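Local coordinates for nucleoside phosphorylase, putative (Trypanosoma brucei, PDB 3BJE), which catalyses, as a homodimeric uridine phosphorylase, the reversible phosphorolysis of uridine to uracil and ribose 1-phosphate, at the interface of chains A and B. Residues are numbered along the deposited sequence; one frame, centred on the assembly and turned at random. Chains: chain A/B, Nucleoside phosphorylase, putative.

The interface of chains A and B. Residues chain A 98, 101, 172-173, 176-177; chain B 248-249, 253.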
loop_
_atom_site.group_PDB
_atom_site.type_symbol
_atom_site.label_atom_id
_atom_site.label_comp_id
_atom_site.label_asym_id
_atom_site.label_seq_id
_atom_site.Cartn_x
_atom_site.Cartn_y
_atom_site.Cartn_z
ATOM N N ASP A 98 -2.961 -1.662 -3.031
ATOM C CA ASP A 98 -2.145 -0.994 -4.026
ATOM C C ASP A 98 -0.993 -1.890 -4.454
ATOM O O ASP A 98 -0.694 -2.008 -5.646
ATOM C CB ASP A 98 -1.640 0.350 -3.492
ATOM C CG ASP A 98 -0.804 0.235 -2.242
ATOM O OD1 ASP A 98 -1.063 -0.609 -1.362
ATOM O OD2 ASP A 98 0.105 1.048 -2.081
ATOM N N GLU A 101 -2.402 -4.557 -6.615
ATOM C CA GLU A 101 -2.656 -4.057 -7.965
ATOM C C GLU A 101 -1.352 -4.163 -8.778
ATOM O O GLU A 101 -1.355 -4.610 -9.923
ATOM C CB GLU A 101 -3.182 -2.620 -7.901
ATOM C CG GLU A 101 -3.712 -2.069 -9.247
ATOM C CD GLU A 101 -2.772 -1.113 -9.996
ATOM O OE1 GLU A 101 -1.555 -1.044 -9.638
ATOM O OE2 GLU A 101 -3.239 -0.443 -10.944
ATOM N N ASN A 172 -10.034 1.927 -2.206
ATOM C CA ASN A 172 -10.560 2.391 -3.498
ATOM C C ASN A 172 -9.796 1.907 -4.723
ATOM O O ASN A 172 -10.047 2.346 -5.831
ATOM C CB ASN A 172 -10.747 3.919 -3.547
ATOM C CG ASN A 172 -9.505 4.688 -3.978
ATOM O OD1 ASN A 172 -8.393 4.163 -3.927
ATOM N ND2 ASN A 172 -9.696 5.972 -4.372
ATOM N N THR A 173 -8.919 0.930 -4.545
ATOM C CA THR A 173 -8.028 0.557 -5.632
ATOM C C THR A 173 -8.833 0.059 -6.831
ATOM O O THR A 173 -8.607 0.478 -7.975
ATOM C CB THR A 173 -6.990 -0.455 -5.136
ATOM O OG1 THR A 173 -6.076 0.243 -4.278
ATOM C CG2 THR A 173 -6.219 -1.108 -6.312
ATOM N N TYR A 176 -10.705 2.125 -9.776
ATOM C CA TYR A 176 -9.992 2.495 -10.987
ATOM C C TYR A 176 -10.161 1.414 -12.061
ATOM O O TYR A 176 -9.730 1.612 -13.187
ATOM C CB TYR A 176 -8.521 2.794 -10.649
ATOM C CG TYR A 176 -8.492 4.096 -9.921
ATOM C CD1 TYR A 176 -8.511 5.289 -10.613
ATOM C CD2 TYR A 176 -8.566 4.155 -8.553
ATOM C CE1 TYR A 176 -8.585 6.519 -9.954
ATOM C CE2 TYR A 176 -8.637 5.375 -7.886
ATOM C CZ TYR A 176 -8.628 6.555 -8.595
ATOM O OH TYR A 176 -8.736 7.762 -7.943
ATOM N N TYR A 177 -10.850 0.325 -11.708
ATOM C CA TYR A 177 -11.162 -0.778 -12.605
ATOM C C TYR A 177 -12.678 -0.987 -12.689
ATOM O O TYR A 177 -13.180 -2.120 -12.720
ATOM C CB TYR A 177 -10.482 -2.045 -12.125
ATOM C CG TYR A 177 -8.968 -1.988 -12.174
ATOM C CD1 TYR A 177 -8.266 -2.655 -13.161
ATOM C CD2 TYR A 177 -8.244 -1.255 -11.239
ATOM C CE1 TYR A 177 -6.896 -2.597 -13.227
ATOM C CE2 TYR A 177 -6.857 -1.174 -11.296
ATOM C CZ TYR A 177 -6.176 -1.866 -12.295
ATOM O OH TYR A 177 -4.800 -1.857 -12.377
ATOM N N SER B 248 -3.648 4.942 -5.797
ATOM C CA SER B 248 -3.822 3.772 -4.953
ATOM C C SER B 248 -3.365 2.515 -5.726
ATOM O O SER B 248 -3.883 1.421 -5.528
ATOM C CB SER B 248 -5.280 3.646 -4.485
ATOM O OG SER B 248 -6.150 3.766 -5.597
ATOM N N GLY B 249 -2.355 2.682 -6.567
ATOM C CA GLY B 249 -1.790 1.603 -7.380
ATOM C C GLY B 249 -0.839 2.240 -8.391
ATOM O O GLY B 249 -0.576 3.460 -8.330
ATOM N N CYS B 253 -4.421 2.275 -11.955
ATOM C CA CYS B 253 -4.606 3.367 -10.994
ATOM C C CYS B 253 -3.830 4.635 -11.358
ATOM O O CYS B 253 -4.111 5.699 -10.779
ATOM C CB CYS B 253 -4.181 2.927 -9.613
ATOM S SG CYS B 253 -5.243 1.632 -8.911
#
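Across the dimer interface, B:Ser248 and B:Gly249 of a chain B loop, the glycine nearly fully extended (phi 170°), and B:Cys253 of the 3-10 helix at 252-254 meet helix 97-112 of chain A and its short 3-10 helix at 173-177, with A:Asn172 just ahead of it. Both chains belong to the nucleoside phosphorylase (PNP/UDP) family. This patch is one part of the two-fold interface of the homodimeric enzyme and recurs with the chains exchanged.

B:Ser248 is gripped at two points. Its backbone O accepts a hydrogen bond from the hydroxyl OG1 of A:Thr173 at 2.8 Å. The hydroxyl lies in the carbonyl plane, on a lone pair. The serine hydroxyl OG donates to the amide oxygen OD1 of A:Asn172, also at 2.8 Å. This donor is tilted 31° from the plane of the asparagine carbonyl. The ring of A:Tyr176 lies alongside, with CE2 3.7 Å from B:Ser248 OG.

The carboxylate of A:Glu101 forms the other polar centre. CG points away from the backbone N (chi1 -170°), and the chain then bends at chi2, which brings the carboxylate to B:Cys253. Its OE2 accepts a nearly straight hydrogen bond from the backbone N of B:Cys253 at 3.1 Å, on the syn side but well out of the carboxylate plane. The phenol OH of A:Tyr177 donates to the same oxygen at 2.5 Å. The two donors approach from opposite faces of the carboxylate plane. The tyrosine thus probably helps to position the glutamate within its own chain. Two donors on one oxygen would probably favour an ionised carboxylate.

The sulfur of B:Cys253 inserts among chain A side chains. SG packs against CG2 of A:Thr173 at 3.9 Å, and it also touches CB of A:Tyr176 and ring atom CE2 of A:Tyr177. The hydrogen bond from SG to A:Glu101 OE2 is weak. The other carboxylate oxygen, OE1, lies beside CA of B:Gly249. A:Asp98, a calcium-binding residue, borders the patch through its CB, which lies against the backbone O of B:Ser248 (3.2 Å), with B:Gly249 CA a little farther off.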